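Local coordinates for single-strand DNA-binding protein (Agrobacterium tumefaciens, PDB 3BTP), which binds single-stranded DNA regardless of its nucleotide sequence and mediates nuclear uptake of the transferred T-DNA strand during plant transformation, at residues T114-I118 with K266-I272; Y283-R287 with G337-A341; V398-D402 with D416-F420; K478-D484 with Y495-Y501. All blocks are in the same frame, centred on the assembly; numbering follows the deposited sequence.

Interaction 1 of 4, residues T114-I118 with K266-I272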
loop_
_atom_site.group_PDB
_atom_site.type_symbol
_atom_site.label_atom_id
_atom_site.label_comp_id
_atom_site.label_asym_id
_atom_site.label_seq_id
_atom_site.Cartn_x
_atom_site.Cartn_y
_atom_site.Cartn_z
ATOM N N THR A 114 14.156 -17.076 5.046
ATOM C CA THR A 114 13.936 -17.818 6.290
ATOM C C THR A 114 12.645 -17.428 7.073
ATOM O O THR A 114 12.187 -18.176 7.903
ATOM C CB THR A 114 15.153 -17.659 7.215
ATOM O OG1 THR A 114 15.300 -16.273 7.558
ATOM C CG2 THR A 114 16.471 -18.229 6.518
ATOM N N ASP A 115 12.069 -16.270 6.764
ATOM C CA ASP A 115 10.888 -15.730 7.409
ATOM C C ASP A 115 9.698 -15.587 6.452
ATOM O O ASP A 115 8.813 -14.768 6.663
ATOM C CB ASP A 115 11.262 -14.368 8.056
ATOM C CG ASP A 115 11.616 -13.289 7.018
ATOM O OD1 ASP A 115 11.566 -13.648 5.840
ATOM O OD2 ASP A 115 11.913 -12.098 7.362
ATOM N N GLU A 116 9.666 -16.402 5.405
ATOM C CA GLU A 116 8.642 -16.327 4.347
ATOM C C GLU A 116 7.231 -16.770 4.847
ATOM O O GLU A 116 6.214 -16.527 4.174
ATOM C CB GLU A 116 9.114 -17.157 3.125
ATOM C CG GLU A 116 9.214 -18.707 3.352
ATOM C CD GLU A 116 9.478 -19.540 2.004
ATOM O OE1 GLU A 116 9.378 -19.020 0.843
ATOM O OE2 GLU A 116 9.781 -20.746 2.121
ATOM N N TYR A 117 7.202 -17.485 6.002
ATOM C CA TYR A 117 5.971 -17.664 6.754
ATOM C C TYR A 117 6.200 -17.667 8.263
ATOM O O TYR A 117 7.333 -17.894 8.758
ATOM C CB TYR A 117 5.047 -18.824 6.231
ATOM C CG TYR A 117 5.569 -20.229 6.545
ATOM C CD1 TYR A 117 5.327 -20.825 7.801
ATOM C CD2 TYR A 117 6.359 -20.929 5.598
ATOM C CE1 TYR A 117 5.822 -22.090 8.119
ATOM C CE2 TYR A 117 6.825 -22.204 5.877
ATOM C CZ TYR A 117 6.570 -22.773 7.145
ATOM O OH TYR A 117 7.066 -24.009 7.428
ATOM N N ILE A 118 5.112 -17.350 8.963
ATOM C CA ILE A 118 5.007 -17.433 10.389
ATOM C C ILE A 118 3.765 -18.308 10.713
ATOM O O ILE A 118 2.704 -18.133 10.111
ATOM C CB ILE A 118 4.841 -16.029 11.015
ATOM C CG1 ILE A 118 6.012 -15.081 10.636
ATOM C CG2 ILE A 118 4.659 -16.118 12.523
ATOM C CD1 ILE A 118 5.772 -13.647 10.984
ATOM N N LYS A 266 8.766 -8.686 15.016
ATOM C CA LYS A 266 9.578 -9.815 14.624
ATOM C C LYS A 266 11.036 -9.393 14.818
ATOM O O LYS A 266 11.531 -8.570 14.045
ATOM C CB LYS A 266 9.338 -10.181 13.174
ATOM C CG LYS A 266 10.158 -11.433 12.739
ATOM C CD LYS A 266 9.606 -12.115 11.446
ATOM C CE LYS A 266 9.996 -11.398 10.237
ATOM N NZ LYS A 266 11.469 -11.022 10.010
ATOM N N THR A 267 11.716 -9.956 15.828
ATOM C CA THR A 267 13.077 -9.502 16.191
ATOM C C THR A 267 14.095 -9.956 15.132
ATOM O O THR A 267 13.783 -10.819 14.301
ATOM C CB THR A 267 13.527 -10.108 17.590
ATOM O OG1 THR A 267 13.985 -11.457 17.401
ATOM C CG2 THR A 267 12.431 -10.091 18.648
ATOM N N PRO A 268 15.342 -9.417 15.179
ATOM C CA PRO A 268 16.394 -9.876 14.273
ATOM C C PRO A 268 16.680 -11.392 14.326
ATOM O O PRO A 268 17.206 -11.963 13.337
ATOM C CB PRO A 268 17.598 -9.084 14.761
ATOM C CG PRO A 268 16.942 -7.770 15.276
ATOM C CD PRO A 268 15.830 -8.319 16.060
ATOM N N GLN A 269 16.353 -12.032 15.459
ATOM C CA GLN A 269 16.415 -13.532 15.555
ATOM C C GLN A 269 15.153 -14.267 15.023
ATOM O O GLN A 269 15.112 -15.512 15.046
ATOM C CB GLN A 269 16.700 -13.996 17.013
ATOM C CG GLN A 269 17.987 -13.421 17.606
ATOM C CD GLN A 269 17.955 -11.881 17.921
ATOM O OE1 GLN A 269 16.954 -11.339 18.422
ATOM N NE2 GLN A 269 19.074 -11.208 17.668
ATOM N N ASN A 270 14.125 -13.504 14.593
ATOM C CA ASN A 270 12.929 -14.030 13.922
ATOM C C ASN A 270 11.942 -14.577 14.932
ATOM O O ASN A 270 11.082 -15.395 14.623
ATOM C CB ASN A 270 13.287 -15.059 12.798
ATOM C CG ASN A 270 13.543 -14.407 11.401
ATOM O OD1 ASN A 270 14.434 -14.832 10.678
ATOM N ND2 ASN A 270 12.745 -13.407 11.017
ATOM N N ASP A 271 12.107 -14.125 16.163
ATOM C CA ASP A 271 11.213 -14.373 17.262
ATOM C C ASP A 271 10.044 -13.372 17.137
ATOM O O ASP A 271 10.257 -12.193 16.851
ATOM C CB ASP A 271 11.962 -14.080 18.602
ATOM C CG ASP A 271 13.114 -15.134 18.934
ATOM O OD1 ASP A 271 12.898 -16.389 18.793
ATOM O OD2 ASP A 271 14.223 -14.682 19.381
ATOM N N ILE A 272 8.849 -13.833 17.455
ATOM C CA ILE A 272 7.623 -13.110 17.288
ATOM C C ILE A 272 7.107 -12.692 18.650
ATOM O O ILE A 272 7.008 -13.536 19.574
ATOM C CB ILE A 272 6.560 -14.043 16.632
ATOM C CG1 ILE A 272 7.083 -14.660 15.303
ATOM C CG2 ILE A 272 5.238 -13.346 16.509
ATOM C CD1 ILE A 272 7.563 -13.606 14.328
#

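Interaction 2 of 4, residues Y283-R287 with G337-A341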
loop_
_atom_site.group_PDB
_atom_site.type_symbol
_atom_site.label_atom_id
_atom_site.label_comp_id
_atom_site.label_asym_id
_atom_site.label_seq_id
_atom_site.Cartn_x
_atom_site.Cartn_y
_atom_site.Cartn_z
ATOM N N TYR A 283 1.256 3.587 26.192
ATOM C CA TYR A 283 1.478 4.565 25.111
ATOM C C TYR A 283 0.298 5.498 24.818
ATOM O O TYR A 283 0.276 6.115 23.745
ATOM C CB TYR A 283 1.983 3.894 23.803
ATOM C CG TYR A 283 3.431 3.441 23.903
ATOM C CD1 TYR A 283 4.482 4.240 23.419
ATOM C CD2 TYR A 283 3.746 2.242 24.543
ATOM C CE1 TYR A 283 5.790 3.850 23.559
ATOM C CE2 TYR A 283 5.045 1.847 24.704
ATOM C CZ TYR A 283 6.060 2.636 24.211
ATOM O OH TYR A 283 7.338 2.153 24.371
ATOM N N ALA A 284 -0.690 5.594 25.701
ATOM C CA ALA A 284 -1.781 6.555 25.459
ATOM C C ALA A 284 -1.290 7.983 25.076
ATOM O O ALA A 284 -0.430 8.582 25.755
ATOM C CB ALA A 284 -2.746 6.615 26.644
ATOM N N ASN A 285 -1.820 8.483 23.954
ATOM C CA ASN A 285 -1.456 9.762 23.358
ATOM C C ASN A 285 0.055 9.906 23.060
ATOM O O ASN A 285 0.536 11.017 22.847
ATOM C CB ASN A 285 -2.066 10.937 24.159
ATOM C CG ASN A 285 -3.619 10.777 24.379
ATOM O OD1 ASN A 285 -4.060 10.433 25.481
ATOM N ND2 ASN A 285 -4.424 10.970 23.314
ATOM N N LYS A 286 0.774 8.778 23.017
ATOM C CA LYS A 286 2.153 8.701 22.530
ATOM C C LYS A 286 2.223 8.225 21.055
ATOM O O LYS A 286 1.372 7.430 20.595
ATOM C CB LYS A 286 2.982 7.794 23.425
ATOM C CG LYS A 286 3.340 8.392 24.805
ATOM C CD LYS A 286 4.342 7.483 25.589
ATOM C CE LYS A 286 4.591 7.971 27.073
ATOM N NZ LYS A 286 5.367 9.316 27.138
ATOM N N ARG A 287 3.246 8.678 20.333
ATOM C CA ARG A 287 3.285 8.541 18.874
ATOM C C ARG A 287 3.858 7.186 18.514
ATOM O O ARG A 287 4.695 6.655 19.265
ATOM C CB ARG A 287 4.118 9.633 18.216
ATOM C CG ARG A 287 3.528 11.036 18.338
ATOM C CD ARG A 287 2.742 11.403 17.113
ATOM N NE ARG A 287 1.983 12.657 17.244
ATOM C CZ ARG A 287 1.293 13.227 16.250
ATOM N NH1 ARG A 287 1.267 12.678 15.012
ATOM N NH2 ARG A 287 0.609 14.346 16.497
ATOM N N GLY A 337 -8.306 3.681 20.200
ATOM C CA GLY A 337 -9.450 4.592 20.141
ATOM C C GLY A 337 -9.067 6.072 20.044
ATOM O O GLY A 337 -9.893 6.973 20.347
ATOM N N GLU A 338 -7.819 6.322 19.643
ATOM C CA GLU A 338 -7.261 7.661 19.543
ATOM C C GLU A 338 -7.340 8.182 18.111
ATOM O O GLU A 338 -7.558 7.424 17.156
ATOM C CB GLU A 338 -5.809 7.695 20.034
ATOM C CG GLU A 338 -5.637 7.578 21.555
ATOM C CD GLU A 338 -4.225 7.161 21.990
ATOM O OE1 GLU A 338 -3.210 7.744 21.531
ATOM O OE2 GLU A 338 -4.126 6.217 22.798
ATOM N N ASN A 339 -7.125 9.480 17.985
ATOM C CA ASN A 339 -7.392 10.242 16.764
ATOM C C ASN A 339 -6.440 11.442 16.864
ATOM O O ASN A 339 -6.384 12.104 17.916
ATOM C CB ASN A 339 -8.853 10.705 16.773
ATOM C CG ASN A 339 -9.388 10.998 15.387
ATOM O OD1 ASN A 339 -9.672 10.079 14.609
ATOM N ND2 ASN A 339 -9.554 12.283 15.072
ATOM N N ARG A 340 -5.635 11.667 15.833
ATOM C CA ARG A 340 -4.709 12.827 15.812
ATOM C C ARG A 340 -4.564 13.303 14.387
ATOM O O ARG A 340 -4.932 12.572 13.449
ATOM C CB ARG A 340 -3.310 12.546 16.459
ATOM C CG ARG A 340 -2.506 11.387 15.834
ATOM C CD ARG A 340 -1.346 10.956 16.755
ATOM N NE ARG A 340 -1.794 10.595 18.092
ATOM C CZ ARG A 340 -1.555 9.442 18.708
ATOM N NH1 ARG A 340 -0.803 8.482 18.162
ATOM N NH2 ARG A 340 -2.040 9.283 19.941
ATOM N N ALA A 341 -4.042 14.521 14.234
ATOM C CA ALA A 341 -4.033 15.228 12.933
ATOM C C ALA A 341 -2.963 14.733 11.951
ATOM O O ALA A 341 -1.800 14.603 12.335
ATOM C CB ALA A 341 -3.884 16.752 13.161
HETATM O O HOH W 1 -1.251 6.247 20.781
#

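Interaction 3 of 4, residues V398-D402 with D416-F420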
loop_
_atom_site.group_PDB
_atom_site.type_symbol
_atom_site.label_atom_id
_atom_site.label_comp_id
_atom_site.label_asym_id
_atom_site.label_seq_id
_atom_site.Cartn_x
_atom_site.Cartn_y
_atom_site.Cartn_z
ATOM N N VAL A 398 9.543 17.187 -9.689
ATOM C CA VAL A 398 10.095 17.359 -8.349
ATOM C C VAL A 398 9.351 18.536 -7.687
ATOM O O VAL A 398 8.964 19.513 -8.357
ATOM C CB VAL A 398 11.670 17.553 -8.378
ATOM C CG1 VAL A 398 12.376 16.207 -8.778
ATOM C CG2 VAL A 398 12.020 18.636 -9.374
ATOM N N LEU A 399 9.108 18.389 -6.378
ATOM C CA LEU A 399 8.393 19.392 -5.589
ATOM C C LEU A 399 9.264 20.666 -5.216
ATOM O O LEU A 399 10.343 20.518 -4.706
ATOM C CB LEU A 399 7.872 18.766 -4.320
ATOM C CG LEU A 399 6.716 19.496 -3.668
ATOM C CD1 LEU A 399 5.473 19.628 -4.602
ATOM C CD2 LEU A 399 6.432 18.804 -2.277
ATOM N N ALA A 400 8.763 21.881 -5.519
ATOM C CA ALA A 400 9.331 23.150 -5.055
ATOM C C ALA A 400 9.488 23.186 -3.544
ATOM O O ALA A 400 8.796 22.491 -2.811
ATOM C CB ALA A 400 8.424 24.310 -5.478
ATOM N N ARG A 401 10.338 24.076 -3.075
ATOM C CA ARG A 401 10.577 24.259 -1.634
ATOM C C ARG A 401 9.312 24.618 -0.869
ATOM O O ARG A 401 9.125 24.165 0.262
ATOM C CB ARG A 401 11.591 25.366 -1.444
ATOM C CG ARG A 401 12.125 25.566 -0.009
ATOM C CD ARG A 401 12.832 26.930 0.044
ATOM N NE ARG A 401 14.120 26.834 -0.631
ATOM C CZ ARG A 401 15.295 26.683 -0.030
ATOM N NH1 ARG A 401 15.396 26.609 1.280
ATOM N NH2 ARG A 401 16.388 26.555 -0.760
ATOM N N ASP A 402 8.468 25.450 -1.476
ATOM C CA ASP A 402 7.189 25.811 -0.865
ATOM C C ASP A 402 6.096 24.730 -0.778
ATOM O O ASP A 402 5.087 24.985 -0.145
ATOM C CB ASP A 402 6.629 27.090 -1.469
ATOM C CG ASP A 402 6.001 26.918 -2.863
ATOM O OD1 ASP A 402 5.766 25.791 -3.485
ATOM O OD2 ASP A 402 5.679 28.044 -3.348
ATOM N N ASP A 416 16.262 26.910 -7.871
ATOM C CA ASP A 416 16.538 26.753 -6.432
ATOM C C ASP A 416 17.548 25.624 -6.175
ATOM O O ASP A 416 17.170 24.538 -5.684
ATOM C CB ASP A 416 15.225 26.495 -5.682
ATOM C CG ASP A 416 15.361 26.537 -4.164
ATOM O OD1 ASP A 416 16.503 26.418 -3.607
ATOM O OD2 ASP A 416 14.265 26.621 -3.517
ATOM N N PRO A 417 18.849 25.875 -6.531
ATOM C CA PRO A 417 19.876 24.798 -6.571
ATOM C C PRO A 417 20.029 24.097 -5.251
ATOM O O PRO A 417 20.150 22.842 -5.229
ATOM C CB PRO A 417 21.192 25.521 -6.969
ATOM C CG PRO A 417 20.910 27.000 -6.810
ATOM C CD PRO A 417 19.405 27.180 -6.958
ATOM N N GLU A 418 19.936 24.860 -4.152
ATOM C CA GLU A 418 20.038 24.260 -2.790
ATOM C C GLU A 418 18.931 23.273 -2.437
ATOM O O GLU A 418 19.184 22.212 -1.890
ATOM C CB GLU A 418 20.087 25.332 -1.702
ATOM C CG GLU A 418 21.447 26.058 -1.623
ATOM C CD GLU A 418 22.617 25.080 -1.438
ATOM O OE1 GLU A 418 22.535 24.243 -0.482
ATOM O OE2 GLU A 418 23.590 25.117 -2.260
ATOM N N HIS A 419 17.685 23.651 -2.675
ATOM C CA HIS A 419 16.602 22.710 -2.440
ATOM C C HIS A 419 16.744 21.502 -3.413
ATOM O O HIS A 419 16.498 20.368 -3.038
ATOM C CB HIS A 419 15.251 23.404 -2.637
ATOM C CG HIS A 419 14.096 22.498 -2.440
ATOM N ND1 HIS A 419 13.815 21.902 -1.221
ATOM C CD2 HIS A 419 13.156 22.061 -3.305
ATOM C CE1 HIS A 419 12.741 21.152 -1.342
ATOM N NE2 HIS A 419 12.311 21.253 -2.592
ATOM N N PHE A 420 17.082 21.766 -4.674
ATOM C CA PHE A 420 17.306 20.669 -5.641
ATOM C C PHE A 420 18.228 19.562 -5.125
ATOM O O PHE A 420 17.891 18.384 -5.264
ATOM C CB PHE A 420 17.878 21.210 -6.960
ATOM C CG PHE A 420 18.200 20.139 -7.997
ATOM C CD1 PHE A 420 17.178 19.495 -8.706
ATOM C CD2 PHE A 420 19.544 19.810 -8.298
ATOM C CE1 PHE A 420 17.483 18.493 -9.703
ATOM C CE2 PHE A 420 19.854 18.846 -9.252
ATOM C CZ PHE A 420 18.831 18.189 -9.987
HETATM O O HOH W 2 11.978 26.003 -4.826
#

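Interaction 4 of 4, residues K478-D484 with Y495-Y501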
loop_
_atom_site.group_PDB
_atom_site.type_symbol
_atom_site.label_atom_id
_atom_site.label_comp_id
_atom_site.label_asym_id
_atom_site.label_seq_id
_atom_site.Cartn_x
_atom_site.Cartn_y
_atom_site.Cartn_z
ATOM N N LYS A 478 -6.754 20.445 -1.383
ATOM C CA LYS A 478 -5.319 20.534 -1.276
ATOM C C LYS A 478 -4.644 19.345 -1.937
ATOM O O LYS A 478 -3.439 19.192 -1.832
ATOM C CB LYS A 478 -4.923 20.653 0.183
ATOM C CG LYS A 478 -5.537 19.640 1.109
ATOM C CD LYS A 478 -4.851 19.765 2.490
ATOM C CE LYS A 478 -3.368 20.288 2.341
ATOM N NZ LYS A 478 -2.421 20.051 3.490
ATOM N N ASP A 479 -5.448 18.511 -2.591
ATOM C CA ASP A 479 -5.017 17.301 -3.235
ATOM C C ASP A 479 -4.933 17.495 -4.779
ATOM O O ASP A 479 -4.402 16.618 -5.506
ATOM C CB ASP A 479 -6.007 16.211 -2.871
ATOM C CG ASP A 479 -5.577 15.374 -1.637
ATOM O OD1 ASP A 479 -4.702 15.836 -0.837
ATOM O OD2 ASP A 479 -6.094 14.223 -1.494
ATOM N N VAL A 480 -5.395 18.682 -5.234
ATOM C CA VAL A 480 -5.628 19.037 -6.614
ATOM C C VAL A 480 -4.580 20.008 -7.160
ATOM O O VAL A 480 -4.305 21.001 -6.568
ATOM C CB VAL A 480 -7.051 19.595 -6.757
ATOM C CG1 VAL A 480 -7.337 20.032 -8.199
ATOM C CG2 VAL A 480 -8.073 18.533 -6.303
ATOM N N LEU A 481 -3.967 19.649 -8.283
ATOM C CA LEU A 481 -2.886 20.395 -8.933
ATOM C C LEU A 481 -3.315 20.673 -10.371
ATOM O O LEU A 481 -3.863 19.821 -11.059
ATOM C CB LEU A 481 -1.571 19.563 -8.969
ATOM C CG LEU A 481 -0.899 19.210 -7.614
ATOM C CD1 LEU A 481 -0.469 17.779 -7.591
ATOM C CD2 LEU A 481 0.292 20.078 -7.427
ATOM N N ILE A 482 -2.969 21.873 -10.812
ATOM C CA ILE A 482 -3.443 22.474 -12.032
ATOM C C ILE A 482 -2.250 22.667 -12.946
ATOM O O ILE A 482 -1.183 23.153 -12.499
ATOM C CB ILE A 482 -4.157 23.820 -11.741
ATOM C CG1 ILE A 482 -5.142 23.685 -10.547
ATOM C CG2 ILE A 482 -4.896 24.346 -13.040
ATOM C CD1 ILE A 482 -6.388 22.796 -10.883
ATOM N N ALA A 483 -2.401 22.254 -14.204
ATOM C CA ALA A 483 -1.358 22.523 -15.209
ATOM C C ALA A 483 -1.343 23.996 -15.513
ATOM O O ALA A 483 -2.281 24.494 -16.120
ATOM C CB ALA A 483 -1.573 21.717 -16.529
ATOM N N ASP A 484 -0.266 24.659 -15.120
ATOM C CA ASP A 484 -0.136 26.083 -15.279
ATOM C C ASP A 484 0.044 26.537 -16.729
ATOM O O ASP A 484 0.457 25.772 -17.605
ATOM C CB ASP A 484 1.039 26.613 -14.410
ATOM C CG ASP A 484 0.901 26.218 -12.943
ATOM O OD1 ASP A 484 -0.225 26.254 -12.386
ATOM O OD2 ASP A 484 1.912 25.830 -12.349
ATOM N N TYR A 495 2.849 22.191 -12.520
ATOM C CA TYR A 495 1.597 22.000 -11.897
ATOM C C TYR A 495 1.659 22.717 -10.551
ATOM O O TYR A 495 2.596 22.509 -9.787
ATOM C CB TYR A 495 1.347 20.514 -11.548
ATOM C CG TYR A 495 0.948 19.684 -12.731
ATOM C CD1 TYR A 495 -0.368 19.664 -13.163
ATOM C CD2 TYR A 495 1.935 18.952 -13.453
ATOM C CE1 TYR A 495 -0.751 18.899 -14.279
ATOM C CE2 TYR A 495 1.585 18.199 -14.543
ATOM C CZ TYR A 495 0.254 18.216 -14.976
ATOM O OH TYR A 495 -0.088 17.460 -16.065
ATOM N N THR A 496 0.572 23.393 -10.193
ATOM C CA THR A 496 0.545 24.184 -8.988
ATOM C C THR A 496 -0.762 23.838 -8.279
ATOM O O THR A 496 -1.765 23.634 -8.943
ATOM C CB THR A 496 0.693 25.709 -9.277
ATOM O OG1 THR A 496 1.989 25.948 -9.794
ATOM C CG2 THR A 496 0.623 26.562 -7.985
ATOM N N ASN A 497 -0.711 23.730 -6.948
ATOM C CA ASN A 497 -1.880 23.380 -6.052
ATOM C C ASN A 497 -3.033 24.384 -6.283
ATOM O O ASN A 497 -2.769 25.577 -6.438
ATOM C CB ASN A 497 -1.279 23.557 -4.650
ATOM C CG ASN A 497 -2.168 23.192 -3.468
ATOM O OD1 ASN A 497 -3.389 22.910 -3.539
ATOM N ND2 ASN A 497 -1.517 23.241 -2.294
ATOM N N VAL A 498 -4.300 23.926 -6.291
ATOM C CA VAL A 498 -5.439 24.861 -6.362
ATOM C C VAL A 498 -5.433 25.954 -5.273
ATOM O O VAL A 498 -5.825 27.086 -5.568
ATOM C CB VAL A 498 -6.881 24.201 -6.487
ATOM C CG1 VAL A 498 -7.264 23.947 -7.925
ATOM C CG2 VAL A 498 -7.044 22.989 -5.696
ATOM N N VAL A 499 -4.941 25.654 -4.068
ATOM C CA VAL A 499 -4.897 26.595 -2.930
ATOM C C VAL A 499 -4.074 27.828 -3.216
ATOM O O VAL A 499 -4.395 28.961 -2.751
ATOM C CB VAL A 499 -4.369 25.920 -1.602
ATOM C CG1 VAL A 499 -4.199 26.938 -0.494
ATOM C CG2 VAL A 499 -5.355 24.814 -1.111
ATOM N N GLU A 500 -3.011 27.632 -3.990
ATOM C CA GLU A 500 -2.282 28.769 -4.478
ATOM C C GLU A 500 -3.092 29.585 -5.480
ATOM O O GLU A 500 -2.913 30.785 -5.554
ATOM C CB GLU A 500 -0.924 28.356 -5.075
ATOM C CG GLU A 500 0.097 28.059 -4.038
ATOM C CD GLU A 500 0.478 29.343 -3.296
ATOM O OE1 GLU A 500 1.200 30.180 -3.925
ATOM O OE2 GLU A 500 0.021 29.523 -2.122
ATOM N N TYR A 501 -3.958 28.940 -6.274
ATOM C CA TYR A 501 -4.772 29.701 -7.243
ATOM C C TYR A 501 -5.739 30.670 -6.498
ATOM O O TYR A 501 -5.890 31.825 -6.882
ATOM C CB TYR A 501 -5.540 28.795 -8.209
ATOM C CG TYR A 501 -4.754 28.405 -9.443
ATOM C CD1 TYR A 501 -3.737 27.464 -9.375
ATOM C CD2 TYR A 501 -5.013 29.014 -10.671
ATOM C CE1 TYR A 501 -3.018 27.106 -10.491
ATOM C CE2 TYR A 501 -4.267 28.689 -11.851
ATOM C CZ TYR A 501 -3.284 27.718 -11.739
ATOM O OH TYR A 501 -2.599 27.346 -12.861
#

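Interaction 1 of 4, residues T114-I118 with K266-I272
A buried salt bridge set beside an isoleucine contact joins the residues leading into strand 117-124 to the end of strand 263-266 and the turn after it, and so two antiparallel sheets of the fold. D115 and K266 supply the charged half. The lysine chain leaves its backbone extended, with CG anti to N (chi1 -178°), then bends at chi3 and chi4 so that NZ reaches the carboxylate, the two side chains crossing at about a right angle. NZ lies 2.9 Å from OD2 of D115 and uses that oxygen's anti lone pair. N270, the last residue of the type I turn from T267, lies next to CB of D115. On the apolar side, I118 and I272 reach toward each other tip to tip, their CD1 atoms 3.8 Å apart, and CD1 of I118 also approaches CD of K266 at 4.2 Å. T132 of the neighbouring strand 127-132 touches D115, I118, K266 and I272 alike.

OD2 of D115 also pairs with R113 and R153. Three cationic groups therefore converge on one buried oxygen, probably keeping the aspartate ionised and offsetting the cost of burying the lysine charge.

Interaction 2 of 4, residues Y283-R287 with G337-A341
R340 reaches across to the turn at Y283-K286, and its long side chain can be followed atom by atom. From CB the chain leaves with CG between the backbone N and the carbonyl carbon (chi1 58°), and CG comes within 4.1 Å of NH1 of R287. The next carbon, CD, sits over the centre of the R287 guanidinium face, 3.5 Å from its CZ. The two arginines slide past each other in opposite directions, which puts this methylene over the face; their guanidinium planes are 39° apart. A bend at chi3 then turns the R340 guanidinium back to the turn: NH1 stands 3.4 Å from O of K286, and NH2 lies 3.5 Å from CA of N285. NH2 also forms a salt bridge to OE1 of E338, but the pair is unusually short and its hydrogen bond doubtful. That same OE1 accepts the backbone N of N285 at 2.9 Å, from above the carboxylate plane, and a water near both OE1 and O of K286 may link them. D329 in helix 327-335 pairs with both R340 and R287, which probably offsets the closeness of the two cations.

This is a surface contact between two loops: a type II beta turn leading to R287, the N-cap of helix 288-299, is clasped by the segment that follows the Schellman motif at G337, where helix 327-335 ends.

Interaction 3 of 4, residues V398-D402 with D416-F420
R401 grips D416 side-on, one nitrogen to each carboxylate oxygen. NE donates to OD2 of D416 at 2.9 Å and NH2 to OD1 of D416, also at 2.9 Å. Both bonds use syn lone pairs and run nearly straight, at 168° and 169°, and the guanidinium and carboxylate lie only 4° from coplanar. The arginine chain starts extended, with CG anti to the backbone N, and turns at chi3 to present this edge. At the base of the arginine, CA of R401 packs over one face of the H419 imidazole in a CH-pi contact, 3.7 Å from the ring centroid and almost on its normal. The ring also works at its edge, where NE2 donates in the ring plane to O of L399 at 3.0 Å.

D416 is at the same time the N-cap of helix 417-427. Its OD1 accepts the backbone N of H419 at 3.1 Å from above the carboxylate plane, so one oxygen serves both the helix start and the arginine, and the cap probably limits the rotation of the carboxylate. Strand 396-399, which leads into R401, belongs to the closed antiparallel barrel, so the contact ties the helix start to a barrel strand as that strand runs out.

Further out, a water donates to OD2 of D416 and accepts from the backbone N of R401, linking the carboxylate to the chain that carries its partner. L412 of the preceding helix 409-415 touches both H419 and V398, while L423 and M424, later in helix 417-427, also pack on V398.

Interaction 4 of 4, residues K478-D484 with Y495-Y501
I482 is the bump that packs against V498 and Y501, where two neighbouring barrel strands, 480-485 and 494-497, pair antiparallel and the second runs on into a helix. Its CB meets the Y501 ring at CE1, and its CG1 and CD1 run at about a right angle into V498, where CD1 approaches CG1 of V498 at 3.3 Å, tighter than usual packing. V480 packs on the adjoining flank, its CB 3.6 Å from CG2 of V498, so V498 sits in a corner formed by V480 and I482 at the start of helix 498-503. N497 is the N-cap of that helix: its OD1, on a side chain anti to the backbone N (chi1 -176°), accepts N of V499.

On the other face of the sheet, that of L481, A483 and Y495, the tyrosine ring lies along the opposite strand. CE1 of Y495 rests against CB of A483 at 3.7 Å, while CB of Y495 meets CB of L481; the tyrosine hydroxyl goes on to bond O of A451.

The backbones are joined at I482 and T496 by a reciprocal pair of hydrogen bonds, and V498 N continues the pattern to O of V480. At the strand's far end D484 takes two hydroxyls across the contact: OG1 of T496, also bonded to R405, donates to OD2 of D484 at 2.6 Å, and OH of Y501 donates to OD1 of D484 at 2.7 Å through the anti lone pair. T494 is a further donor to OD2. Both oxygens of the buried carboxylate are thereby satisfied, which probably offsets the cost of burying a charge between strand and helix.

Interactions 1 to 4 follow one another along the chain, each closing before the next opens, and none touches another. Interactions 3 and 4 are the near pair, with centres 17 Å apart and nearest atoms about 5 Å apart; both reach the closed barrel, one at strand 396-399 and the other at strands 480-485 and 494-497, and each joins a barrel strand to a helix start. Interaction 1 lies on the opposite side of the chain's centre from interaction 4, 45 Å away centre to centre, and joins two other sheets. Interaction 2 lies between, its nearest atoms about 14 Å from interaction 1 and about 10 Å from interaction 4.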